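Local coordinates for putative uncharacterized protein lp_3323 (Lactobacillus plantarum, PDB 3DC7) that is of unknown function but, as a member of the GDSL-like lipase/acylhydrolase family, probably hydrolyses esters, at residues A[71-76]-A[113-118]; A[90-95]-A[138-143]; A[131-136]-A[217-222]. All coordinates share one frame; numbering follows the deposited sequence. Where two conformers were deposited one is given.

The three contacts illustrate how an SGNH-hydrolase fold is assembled around one parallel sheet. Contact 1 pairs helix 72-75 with helix 112-126; contact 2 joins the start of helix 92-96, just after strand 85-89, to the loop following strand 132-136; contact 3 seats helix 206-223 on that strand. Their centres lie 18 to 20 Å apart, contacts 2 and 3 on opposite sides of the chain's centre. M72 CE packs on G90 CA at 3.8 Å, and L116 on F134, linking contact 1 to both others; contacts 2 and 3 adjoin only in sequence. Contact 1 closes before contact 3 opens, whereas contact 2 alternates with both, lacing distant parts of the chain around the sheet.

Contact 1 (A[71-76]-A[113-118]); sequences AMAVRY and YGALMM
A71 O, gripped by V74 N at 3.0 Å and by R75 N at 2.9 Å, starts the short helical turn that presents A73 to A115. The case exemplifies small-residue helix packing in the α/β/α fold of an SGNH hydrolase: with alanines facing each other where the two helices come nearest, helix 72-75 lies so close to helix 112-126 that the CA atoms of A73 and A115 are 5.6 Å apart. The methyl of A73 points at its neighbour and rests on the backbone as much as on the side chain, with CB 3.5 Å from A115 O and 4.0 Å from A115 CB. These are van der Waals contacts, and the two segments together bury 136 Å². M118 flanks the pair more loosely. The bonds of R75 tie the short helix to its surroundings, the guanidinium reaching L58 O and S63 OG and its NE reaching D70 O. Y76, with chi1 at 82°, folds its ring back beside its own turn, and M72 O lies in the ring plane at its edge. Across the contact, M118 O lies obliquely to the same ring, 4.4 Å from Y76 CE1.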
ATOM      1  N   ALA A  71     -26.668   5.347  11.174  1.00 26.44           N
ATOM      2  CA  ALA A  71     -25.550   5.927  10.422  1.00 26.35           C
ATOM      3  C   ALA A  71     -24.323   6.287  11.253  1.00 26.60           C
ATOM      4  O   ALA A  71     -24.382   7.182  12.086  1.00 26.20           O
ATOM      5  CB  ALA A  71     -26.025   7.162   9.666  1.00 25.85           C
HETATM    6  N   MSE A  72     -23.211   5.624  11.005  1.00 26.98           N
HETATM    7  CA  MSE A  72     -21.929   6.051  11.592  1.00 27.48           C
HETATM    8  C   MSE A  72     -21.546   7.491  11.220  1.00 27.22           C
HETATM    9  O   MSE A  72     -20.820   8.168  11.962  1.00 27.03           O
HETATM   10  CB  MSE A  72     -20.807   5.103  11.201  1.00 27.51           C
HETATM   11  CG  MSE A  72     -20.886   3.739  11.863  1.00 30.91           C
HETATM   12 SE   MSE A  72     -19.377   2.586  11.319  1.00 39.12          SE
HETATM   13  CE  MSE A  72     -20.407   0.953  10.981  1.00 34.85           C
ATOM     14  N   ALA A  73     -22.040   7.953  10.088  1.00 27.35           N
ATOM     15  CA  ALA A  73     -21.793   9.326   9.645  1.00 27.92           C
ATOM     16  C   ALA A  73     -22.495  10.370  10.517  1.00 28.25           C
ATOM     17  O   ALA A  73     -22.233  11.564  10.385  1.00 28.78           O
ATOM     18  CB  ALA A  73     -22.157   9.495   8.180  1.00 28.14           C
ATOM     19  N   VAL A  74     -23.375   9.920  11.413  1.00 28.54           N
ATOM     20  CA  VAL A  74     -23.888  10.776  12.487  1.00 28.48           C
ATOM     21  C   VAL A  74     -23.412  10.313  13.871  1.00 28.30           C
ATOM     22  O   VAL A  74     -23.063  11.130  14.715  1.00 28.46           O
ATOM     23  CB  VAL A  74     -25.449  10.978  12.442  1.00 28.70           C
ATOM     24  CG1 VAL A  74     -26.190   9.678  12.383  1.00 27.89           C
ATOM     25  CG2 VAL A  74     -25.920  11.784  13.652  1.00 28.87           C
ATOM     26  N   ARG A  75     -23.358   9.003  14.090  1.00 27.92           N
ATOM     27  CA  ARG A  75     -23.006   8.474  15.409  1.00 27.43           C
ATOM     28  C   ARG A  75     -21.596   8.835  15.890  1.00 27.06           C
ATOM     29  O   ARG A  75     -21.317   8.778  17.091  1.00 27.07           O
ATOM     30  CB  ARG A  75     -23.187   6.960  15.452  1.00 27.34           C
ATOM     31  CG  ARG A  75     -24.621   6.524  15.422  1.00 27.55           C
ATOM     32  CD  ARG A  75     -24.767   5.076  15.880  1.00 28.22           C
ATOM     33  NE  ARG A  75     -23.998   4.116  15.081  1.00 28.67           N
ATOM     34  CZ  ARG A  75     -22.875   3.539  15.486  1.00 29.08           C
ATOM     35  NH1 ARG A  75     -22.379   3.825  16.680  1.00 31.05           N
ATOM     36  NH2 ARG A  75     -22.252   2.665  14.706  1.00 30.39           N
ATOM     37  N   TYR A  76     -20.715   9.197  14.961  1.00 26.41           N
ATOM     38  CA  TYR A  76     -19.352   9.603  15.303  1.00 26.24           C
ATOM     39  C   TYR A  76     -19.312  10.757  16.308  1.00 26.65           C
ATOM     40  O   TYR A  76     -18.300  10.950  16.990  1.00 26.78           O
ATOM     41  CB  TYR A  76     -18.580  10.018  14.036  1.00 26.03           C
ATOM     42  CG  TYR A  76     -18.843  11.446  13.579  1.00 24.20           C
ATOM     43  CD1 TYR A  76     -19.824  11.722  12.638  1.00 22.99           C
ATOM     44  CD2 TYR A  76     -18.115  12.510  14.105  1.00 22.21           C
ATOM     45  CE1 TYR A  76     -20.064  13.028  12.203  1.00 24.07           C
ATOM     46  CE2 TYR A  76     -18.352  13.821  13.700  1.00 25.28           C
ATOM     47  CZ  TYR A  76     -19.329  14.076  12.744  1.00 26.32           C
ATOM     48  OH  TYR A  76     -19.573  15.376  12.344  1.00 27.42           O
ATOM     49  N   TYR A 113     -20.600   6.954  -0.600  1.00 22.83           N
ATOM     50  CA  TYR A 113     -19.575   7.970  -0.855  1.00 22.92           C
ATOM     51  C   TYR A 113     -19.842   9.270  -0.114  1.00 23.21           C
ATOM     52  O   TYR A 113     -18.931   9.854   0.487  1.00 23.02           O
ATOM     53  CB  TYR A 113     -19.483   8.267  -2.342  1.00 23.04           C
ATOM     54  CG  TYR A 113     -18.537   7.395  -3.122  1.00 22.24           C
ATOM     55  CD1 TYR A 113     -17.145   7.615  -3.085  1.00 22.61           C
ATOM     56  CD2 TYR A 113     -19.020   6.384  -3.950  1.00 23.87           C
ATOM     57  CE1 TYR A 113     -16.267   6.827  -3.844  1.00 22.07           C
ATOM     58  CE2 TYR A 113     -18.155   5.586  -4.702  1.00 21.82           C
ATOM     59  CZ  TYR A 113     -16.789   5.814  -4.643  1.00 23.62           C
ATOM     60  OH  TYR A 113     -15.953   5.029  -5.394  1.00 23.78           O
ATOM     61  N   GLY A 114     -21.094   9.723  -0.162  1.00 23.49           N
ATOM     62  CA  GLY A 114     -21.512  10.911   0.566  1.00 23.02           C
ATOM     63  C   GLY A 114     -21.366  10.746   2.061  1.00 23.00           C
ATOM     64  O   GLY A 114     -20.940  11.669   2.750  1.00 22.91           O
ATOM     65  N   ALA A 115     -21.693   9.565   2.574  1.00 23.71           N
ATOM     66  CA  ALA A 115     -21.614   9.337   4.014  1.00 24.24           C
ATOM     67  C   ALA A 115     -20.167   9.271   4.537  1.00 25.24           C
ATOM     68  O   ALA A 115     -19.881   9.824   5.599  1.00 25.15           O
ATOM     69  CB  ALA A 115     -22.407   8.132   4.416  1.00 23.71           C
ATOM     70  N   LEU A 116     -19.263   8.629   3.791  1.00 26.15           N
ATOM     71  CA  LEU A 116     -17.818   8.720   4.064  1.00 27.45           C
ATOM     72  C   LEU A 116     -17.309  10.165   4.136  1.00 28.67           C
ATOM     73  O   LEU A 116     -16.583  10.515   5.068  1.00 28.49           O
ATOM     74  CB  LEU A 116     -17.000   7.936   3.028  1.00 27.43           C
ATOM     75  CG  LEU A 116     -17.096   6.407   3.108  1.00 28.07           C
ATOM     76  CD1 LEU A 116     -16.566   5.753   1.831  1.00 29.30           C
ATOM     77  CD2 LEU A 116     -16.360   5.888   4.341  1.00 28.79           C
HETATM   78  N   MSE A 117     -17.700  11.005   3.174  1.00 30.11           N
HETATM   79  CA  MSE A 117     -17.265  12.407   3.166  1.00 32.25           C
HETATM   80  C   MSE A 117     -17.640  13.158   4.450  1.00 31.82           C
HETATM   81  O   MSE A 117     -16.819  13.867   5.041  1.00 31.21           O
HETATM   82  CB  MSE A 117     -17.817  13.158   1.953  1.00 33.42           C
HETATM   83  CG  MSE A 117     -17.459  14.636   1.980  1.00 40.00           C
HETATM   84 SE   MSE A 117     -18.048  15.607   0.408  1.00 60.20          SE
HETATM   85  CE  MSE A 117     -16.893  14.779  -0.972  1.00 54.27           C
HETATM   86  N   MSE A 118     -18.886  13.001   4.879  1.00 31.76           N
HETATM   87  CA  MSE A 118     -19.319  13.659   6.086  1.00 32.45           C
HETATM   88  C   MSE A 118     -18.670  13.071   7.326  1.00 30.58           C
HETATM   89  O   MSE A 118     -18.285  13.820   8.223  1.00 30.21           O
HETATM   90  CB  MSE A 118     -20.826  13.658   6.189  1.00 33.80           C
HETATM   91  CG  MSE A 118     -21.441  14.662   5.244  1.00 41.99           C
HETATM   92 SE   MSE A 118     -23.311  14.258   5.097  1.00 61.36          SE
HETATM   93  CE  MSE A 118     -23.899  15.302   6.660  1.00 56.21           C
TER

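Contact 2 (A[90-95]-A[138-143]); sequences GGVNDY and IHIGSD
I140 sends its two branches to V92 CG2 and to the edge of the Y95 ring, and these apolar touches are the whole of the direct contact. One branch is I140 CG2, which meets V92 CG2 at 3.6 Å; the valine branch that does the touching is the one anti to its own backbone N. The other is the longer arm. With chi2 nearly straight at 175°, I140 CD1 is carried out to the Y95 ring, 3.8 Å from CE2 and 4.0 Å from CD2. It arrives at the ring edge, in the ring plane.

Polar bonds hold the two partners from outside the apolar patch. The tyrosine hydroxyl donates to S149 O, at the far end of the ring, and Y95 O accepts from N153 ND2. On the loop side, the amide of Q159 bridges I138 O and I140 N, fixing the backbone on either side of H139. That histidine turns back on its own loop: H139 ND1 donates to I140 O at 3.1 Å, with the acceptor almost in the imidazole plane, while its ring also meets that of Y181.

Backbone geometry completes the account. G91 is the N-cap of helix 92-96, and its O accepts from Y95 N at 2.9 Å. The sequence G91-V92-N93-D94 matches the GxND block of SGNH hydrolases, whose asparagine in relatives contributes to the oxyanion hole; N93 is thus a likely counterpart. D94 bonds through both carboxylate oxygens to the backbone N atoms of I65 and G66.

The chemistry implies a division of labour: between 90-95 and 138-143 the contact is purely apolar, whereas the polar bonds to S149 and Q159 are consistent with holding the Y95 ring and the I140 backbone in place.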
ATOM      1  N   GLY A  90     -16.187  -0.090   9.404  1.00 27.18           N
ATOM      2  CA  GLY A  90     -17.493  -0.128   8.755  1.00 27.96           C
ATOM      3  C   GLY A  90     -17.457  -0.370   7.258  1.00 28.20           C
ATOM      4  O   GLY A  90     -16.380  -0.417   6.652  1.00 29.03           O
ATOM      5  N   GLY A  91     -18.645  -0.536   6.672  1.00 27.91           N
ATOM      6  CA  GLY A  91     -18.792  -0.753   5.238  1.00 27.22           C
ATOM      7  C   GLY A  91     -19.401  -2.097   4.856  1.00 27.06           C
ATOM      8  O   GLY A  91     -19.977  -2.228   3.771  1.00 26.89           O
ATOM      9  N   VAL A  92     -19.271  -3.098   5.727  1.00 26.42           N
ATOM     10  CA  VAL A  92     -19.765  -4.417   5.380  1.00 25.96           C
ATOM     11  C   VAL A  92     -21.292  -4.465   5.376  1.00 25.40           C
ATOM     12  O   VAL A  92     -21.884  -5.172   4.564  1.00 24.84           O
ATOM     13  CB  VAL A  92     -19.143  -5.558   6.229  1.00 26.43           C
ATOM     14  CG1 VAL A  92     -19.885  -5.761   7.544  1.00 25.17           C
ATOM     15  CG2 VAL A  92     -19.173  -6.847   5.419  1.00 26.99           C
ATOM     16  N   ASN A  93     -21.917  -3.688   6.264  1.00 24.70           N
ATOM     17  CA  ASN A  93     -23.378  -3.545   6.258  1.00 24.84           C
ATOM     18  C   ASN A  93     -23.855  -2.649   5.129  1.00 24.79           C
ATOM     19  O   ASN A  93     -24.901  -2.896   4.537  1.00 24.65           O
ATOM     20  CB  ASN A  93     -23.908  -3.032   7.601  1.00 24.43           C
ATOM     21  CG  ASN A  93     -23.757  -4.052   8.713  1.00 24.84           C
ATOM     22  OD1 ASN A  93     -23.333  -3.715   9.826  1.00 23.42           O
ATOM     23  ND2 ASN A  93     -24.098  -5.307   8.418  1.00 20.63           N
ATOM     24  N   ASP A  94     -23.086  -1.611   4.817  1.00 24.83           N
ATOM     25  CA  ASP A  94     -23.418  -0.808   3.650  1.00 25.20           C
ATOM     26  C   ASP A  94     -23.456  -1.704   2.411  1.00 24.53           C
ATOM     27  O   ASP A  94     -24.381  -1.615   1.604  1.00 24.07           O
ATOM     28  CB  ASP A  94     -22.455   0.349   3.492  1.00 25.60           C
ATOM     29  CG  ASP A  94     -22.431   1.256   4.721  1.00 28.68           C
ATOM     30  OD1 ASP A  94     -22.909   2.419   4.630  1.00 31.76           O
ATOM     31  OD2 ASP A  94     -21.930   0.805   5.785  1.00 30.95           O
ATOM     32  N   TYR A  95     -22.475  -2.597   2.284  1.00 24.24           N
ATOM     33  CA  TYR A  95     -22.504  -3.584   1.197  1.00 24.26           C
ATOM     34  C   TYR A  95     -23.694  -4.553   1.339  1.00 24.30           C
ATOM     35  O   TYR A  95     -24.554  -4.603   0.472  1.00 24.11           O
ATOM     36  CB  TYR A  95     -21.180  -4.362   1.071  1.00 23.84           C
ATOM     37  CG  TYR A  95     -21.290  -5.592   0.183  1.00 22.56           C
ATOM     38  CD1 TYR A  95     -21.448  -5.466  -1.204  1.00 21.36           C
ATOM     39  CD2 TYR A  95     -21.279  -6.876   0.732  1.00 21.78           C
ATOM     40  CE1 TYR A  95     -21.582  -6.583  -2.015  1.00 21.71           C
ATOM     41  CE2 TYR A  95     -21.408  -7.999  -0.075  1.00 21.63           C
ATOM     42  CZ  TYR A  95     -21.558  -7.845  -1.442  1.00 22.59           C
ATOM     43  OH  TYR A  95     -21.662  -8.951  -2.247  1.00 23.23           O
ATOM     44  N   ILE A 138     -13.098  -8.061   6.019  1.00 24.84           N
ATOM     45  CA  ILE A 138     -12.813  -9.277   5.256  1.00 25.08           C
ATOM     46  C   ILE A 138     -13.899  -9.550   4.195  1.00 25.08           C
ATOM     47  O   ILE A 138     -15.083  -9.229   4.403  1.00 24.89           O
ATOM     48  CB  ILE A 138     -12.674 -10.469   6.237  1.00 25.23           C
ATOM     49  CG1 ILE A 138     -11.497 -10.207   7.189  1.00 25.34           C
ATOM     50  CG2 ILE A 138     -12.488 -11.818   5.499  1.00 24.97           C
ATOM     51  CD1 ILE A 138     -11.698 -10.763   8.562  1.00 26.74           C
ATOM     52  N   HIS A 139     -13.468 -10.098   3.056  1.00 25.14           N
ATOM     53  CA  HIS A 139     -14.360 -10.607   2.010  1.00 25.80           C
ATOM     54  C   HIS A 139     -15.314 -11.606   2.654  1.00 26.13           C
ATOM     55  O   HIS A 139     -14.876 -12.583   3.258  1.00 26.14           O
ATOM     56  CB  HIS A 139     -13.547 -11.304   0.900  1.00 25.79           C
ATOM     57  CG  HIS A 139     -14.291 -11.473  -0.395  1.00 26.75           C
ATOM     58  ND1 HIS A 139     -15.557 -12.019  -0.471  1.00 27.61           N
ATOM     59  CD2 HIS A 139     -13.936 -11.185  -1.669  1.00 27.73           C
ATOM     60  CE1 HIS A 139     -15.958 -12.040  -1.731  1.00 26.09           C
ATOM     61  NE2 HIS A 139     -14.991 -11.545  -2.479  1.00 28.14           N
ATOM     62  N   ILE A 140     -16.613 -11.348   2.551  1.00 26.15           N
ATOM     63  CA  ILE A 140     -17.597 -12.205   3.209  1.00 26.50           C
ATOM     64  C   ILE A 140     -18.054 -13.340   2.302  1.00 26.90           C
ATOM     65  O   ILE A 140     -17.848 -13.294   1.091  1.00 27.41           O
ATOM     66  CB  ILE A 140     -18.829 -11.406   3.720  1.00 26.33           C
ATOM     67  CG1 ILE A 140     -19.658 -10.871   2.545  1.00 25.41           C
ATOM     68  CG2 ILE A 140     -18.395 -10.304   4.703  1.00 25.94           C
ATOM     69  CD1 ILE A 140     -20.933 -10.190   2.939  1.00 27.23           C
ATOM     70  N   GLY A 141     -18.665 -14.358   2.898  1.00 27.64           N
ATOM     71  CA  GLY A 141     -19.233 -15.484   2.154  1.00 28.55           C
ATOM     72  C   GLY A 141     -20.702 -15.257   1.856  1.00 29.20           C
ATOM     73  O   GLY A 141     -21.179 -14.119   1.913  1.00 28.99           O
ATOM     74  N   SER A 142     -21.418 -16.338   1.552  1.00 29.84           N
ATOM     75  CA  SER A 142     -22.798 -16.259   1.074  1.00 31.30           C
ATOM     76  C   SER A 142     -23.832 -16.911   1.994  1.00 31.65           C
ATOM     77  O   SER A 142     -24.982 -17.100   1.603  1.00 32.26           O
ATOM     78  CB  SER A 142     -22.899 -16.889  -0.317  1.00 31.53           C
ATOM     79  OG  SER A 142     -22.452 -15.985  -1.311  1.00 33.45           O
ATOM     80  N   ASP A 143     -23.431 -17.248   3.211  1.00 31.98           N
ATOM     81  CA  ASP A 143     -24.269 -18.076   4.061  1.00 32.60           C
ATOM     82  C   ASP A 143     -24.976 -17.339   5.191  1.00 31.93           C
ATOM     83  O   ASP A 143     -25.723 -17.955   5.945  1.00 31.80           O
ATOM     84  CB  ASP A 143     -23.457 -19.257   4.602  1.00 33.15           C
ATOM     85  CG  ASP A 143     -23.035 -20.235   3.500  1.00 36.94           C
ATOM     86  OD1 ASP A 143     -23.741 -20.337   2.460  1.00 39.64           O
ATOM     87  OD2 ASP A 143     -21.988 -20.911   3.677  1.00 40.59           O
TER

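Contact 3 (A[131-136]-A[217-222]); sequences PKLFIS and QSFLDS
The extended strand 132-136 and helix 206-223 approach closest, backbone to backbone, at L133 and L220, whose CA atoms are 8.8 Å apart. That is a side-chain-mediated distance, as expected where a helix lies on the face of a sheet. Within the helix the regular pattern is seen in D221 N bonding to Q217 O at 2.9 Å.

L133 carries the contact from the strand side. Its chi1 of 65° tucks CG in close to both N and C of its own backbone, and one branch, CD2, makes the contact. This methyl lies 3.6 Å from F219 CD2 and 3.8 Å from F219 CE2, approaching the ring obliquely, and L220 CD2 closes on it from 4.3 Å. The phenyl is extended toward the strand with CG anti to the backbone N, chi1 -171°, and the leucine and phenylalanine side chains run antiparallel alongside one another. Polar groups of the helix bond among themselves and to V19 and W50: Q217 NE2 donates to D221 OD1 at 3.1 Å, reaching it from above the carboxylate plane, and S222 OG donates to S218 O at 2.8 Å. V19 reinforces the first pair, its O meeting Q217 NE2 and its N meeting D221 OD1, while Q217 OE1 takes W50 NE1. The helix also reaches the other subunits, with S218 against S222 of the second subunit and S222 against S222 of the third.

The arrangement shows the layering of an α/β/α sandwich. Successive strand residues serve opposite faces: L133 looks to helix 206-223, while F134 packs on L116, L119, L120 and L123 of helix 112-126. Beside them, L178 of strand 177-179 touches both L133 and F219, and F85 of strand 85-89 touches both L133 and L220.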
ATOM      1  N   PRO A 131      -4.808  10.711  16.198  1.00 26.21           N
ATOM      2  CA  PRO A 131      -4.551   9.689  15.190  1.00 26.25           C
ATOM      3  C   PRO A 131      -5.791   8.836  14.920  1.00 26.14           C
ATOM      4  O   PRO A 131      -6.508   8.456  15.853  1.00 25.84           O
ATOM      5  CB  PRO A 131      -3.423   8.841  15.809  1.00 26.02           C
ATOM      6  CG  PRO A 131      -3.468   9.122  17.258  1.00 26.15           C
ATOM      7  CD  PRO A 131      -3.979  10.518  17.405  1.00 26.35           C
ATOM      8  N   LYS A 132      -6.043   8.564  13.643  1.00 25.78           N
ATOM      9  CA  LYS A 132      -7.232   7.822  13.234  1.00 25.71           C
ATOM     10  C   LYS A 132      -6.885   6.808  12.174  1.00 25.24           C
ATOM     11  O   LYS A 132      -6.009   7.040  11.348  1.00 24.90           O
ATOM     12  CB  LYS A 132      -8.280   8.753  12.615  1.00 25.90           C
ATOM     13  CG  LYS A 132      -8.530  10.008  13.370  1.00 27.16           C
ATOM     14  CD  LYS A 132      -9.239  11.019  12.507  1.00 26.06           C
ATOM     15  CE  LYS A 132      -9.327  12.318  13.258  1.00 24.87           C
ATOM     16  NZ  LYS A 132      -8.026  13.025  13.173  1.00 23.54           N
ATOM     17  N   LEU A 133      -7.599   5.693  12.180  1.00 25.03           N
ATOM     18  CA  LEU A 133      -7.562   4.812  11.032  1.00 24.95           C
ATOM     19  C   LEU A 133      -8.932   4.249  10.657  1.00 23.86           C
ATOM     20  O   LEU A 133      -9.830   4.129  11.502  1.00 24.21           O
ATOM     21  CB  LEU A 133      -6.495   3.711  11.174  1.00 25.35           C
ATOM     22  CG  LEU A 133      -6.479   2.581  12.203  1.00 26.96           C
ATOM     23  CD1 LEU A 133      -7.841   2.162  12.628  1.00 31.16           C
ATOM     24  CD2 LEU A 133      -5.780   1.388  11.604  1.00 26.58           C
ATOM     25  N   PHE A 134      -9.077   3.920   9.378  0.50 23.40           N
ATOM     26  CA  PHE A 134     -10.267   3.277   8.841  0.50 22.63           C
ATOM     27  C   PHE A 134      -9.974   1.818   8.565  0.50 22.28           C
ATOM     28  O   PHE A 134      -8.990   1.496   7.899  0.50 22.15           O
ATOM     29  CB  PHE A 134     -10.710   3.966   7.549  0.50 22.66           C
ATOM     30  CG  PHE A 134     -11.806   4.965   7.747  0.50 22.35           C
ATOM     31  CD1 PHE A 134     -13.034   4.792   7.128  0.50 21.69           C
ATOM     32  CD2 PHE A 134     -11.618   6.073   8.574  0.50 22.86           C
ATOM     33  CE1 PHE A 134     -14.061   5.710   7.313  0.50 22.00           C
ATOM     34  CE2 PHE A 134     -12.642   6.994   8.772  0.50 21.70           C
ATOM     35  CZ  PHE A 134     -13.861   6.811   8.141  0.50 22.06           C
ATOM     36  N   ILE A 135     -10.823   0.940   9.092  1.00 21.93           N
ATOM     37  CA  ILE A 135     -10.672  -0.502   8.893  1.00 21.72           C
ATOM     38  C   ILE A 135     -11.839  -1.002   8.047  1.00 22.19           C
ATOM     39  O   ILE A 135     -12.993  -0.795   8.407  1.00 22.43           O
ATOM     40  CB  ILE A 135     -10.622  -1.268  10.241  1.00 20.69           C
ATOM     41  CG1 ILE A 135      -9.521  -0.693  11.151  1.00 20.29           C
ATOM     42  CG2 ILE A 135     -10.375  -2.727   9.989  1.00 19.50           C
ATOM     43  CD1 ILE A 135      -9.705  -1.032  12.606  1.00 20.69           C
ATOM     44  N   SER A 136     -11.545  -1.639   6.917  1.00 23.28           N
ATOM     45  CA  SER A 136     -12.611  -2.272   6.122  1.00 24.17           C
ATOM     46  C   SER A 136     -12.546  -3.800   6.211  1.00 24.54           C
ATOM     47  O   SER A 136     -11.464  -4.377   6.337  1.00 25.27           O
ATOM     48  CB  SER A 136     -12.563  -1.801   4.676  1.00 23.77           C
ATOM     49  OG  SER A 136     -11.343  -2.169   4.065  1.00 25.34           O
ATOM     50  N   GLN A 217      -2.385  -4.249  15.175  1.00 23.74           N
ATOM     51  CA  GLN A 217      -1.161  -3.828  15.872  1.00 24.18           C
ATOM     52  C   GLN A 217      -0.003  -3.612  14.885  1.00 24.32           C
ATOM     53  O   GLN A 217       0.681  -2.585  14.954  1.00 24.83           O
ATOM     54  CB  GLN A 217      -0.776  -4.798  16.992  1.00 23.61           C
ATOM     55  CG  GLN A 217       0.363  -4.300  17.889  1.00 24.98           C
ATOM     56  CD  GLN A 217      -0.030  -3.111  18.773  1.00 26.25           C
ATOM     57  OE1 GLN A 217      -0.992  -3.176  19.529  1.00 28.57           O
ATOM     58  NE2 GLN A 217       0.720  -2.032  18.682  1.00 26.08           N
ATOM     59  N   SER A 218       0.177  -4.550  13.947  1.00 24.54           N
ATOM     60  CA  SER A 218       1.222  -4.450  12.922  1.00 24.85           C
ATOM     61  C   SER A 218       1.064  -3.159  12.154  1.00 24.44           C
ATOM     62  O   SER A 218       2.037  -2.452  11.929  1.00 24.27           O
ATOM     63  CB  SER A 218       1.142  -5.602  11.923  1.00 24.93           C
ATOM     64  OG  SER A 218       1.499  -6.816  12.531  1.00 28.12           O
ATOM     65  N   PHE A 219      -0.171  -2.871  11.754  1.00 24.17           N
ATOM     66  CA  PHE A 219      -0.475  -1.690  10.961  1.00 24.74           C
ATOM     67  C   PHE A 219      -0.139  -0.410  11.736  1.00 24.88           C
ATOM     68  O   PHE A 219       0.453   0.521  11.194  1.00 24.91           O
ATOM     69  CB  PHE A 219      -1.946  -1.700  10.512  1.00 24.15           C
ATOM     70  CG  PHE A 219      -2.271  -0.629   9.506  1.00 24.39           C
ATOM     71  CD1 PHE A 219      -2.059  -0.845   8.154  1.00 23.08           C
ATOM     72  CD2 PHE A 219      -2.758   0.600   9.915  1.00 23.65           C
ATOM     73  CE1 PHE A 219      -2.336   0.139   7.228  1.00 24.30           C
ATOM     74  CE2 PHE A 219      -3.038   1.599   8.987  1.00 24.73           C
ATOM     75  CZ  PHE A 219      -2.827   1.361   7.641  1.00 25.39           C
ATOM     76  N   LEU A 220      -0.508  -0.382  13.006  1.00 25.54           N
ATOM     77  CA  LEU A 220      -0.248   0.772  13.857  1.00 27.04           C
ATOM     78  C   LEU A 220       1.246   1.007  14.031  1.00 28.12           C
ATOM     79  O   LEU A 220       1.708   2.152  13.951  1.00 28.33           O
ATOM     80  CB  LEU A 220      -0.933   0.620  15.220  1.00 26.43           C
ATOM     81  CG  LEU A 220      -2.461   0.645  15.222  1.00 26.91           C
ATOM     82  CD1 LEU A 220      -2.968   0.255  16.594  1.00 27.57           C
ATOM     83  CD2 LEU A 220      -3.001   2.025  14.849  1.00 27.32           C
ATOM     84  N   ASP A 221       1.991  -0.076  14.254  1.00 29.53           N
ATOM     85  CA  ASP A 221       3.451  -0.031  14.382  1.00 31.16           C
ATOM     86  C   ASP A 221       4.138   0.554  13.145  1.00 31.94           C
ATOM     87  O   ASP A 221       5.156   1.225  13.268  1.00 32.24           O
ATOM     88  CB  ASP A 221       4.013  -1.430  14.679  1.00 31.24           C
ATOM     89  CG  ASP A 221       3.658  -1.930  16.084  1.00 32.36           C
ATOM     90  OD1 ASP A 221       3.158  -1.138  16.906  1.00 33.17           O
ATOM     91  OD2 ASP A 221       3.889  -3.127  16.380  1.00 35.61           O
ATOM     92  N   SER A 222       3.566   0.305  11.967  1.00 32.95           N
ATOM     93  CA  SER A 222       4.158   0.694  10.688  1.00 33.87           C
ATOM     94  C   SER A 222       3.674   2.049  10.182  1.00 34.94           C
ATOM     95  O   SER A 222       4.168   2.545   9.166  1.00 34.97           O
ATOM     96  CB  SER A 222       3.854  -0.369   9.624  1.00 34.09           C
ATOM     97  OG  SER A 222       4.079  -1.677  10.135  1.00 34.66           O
TER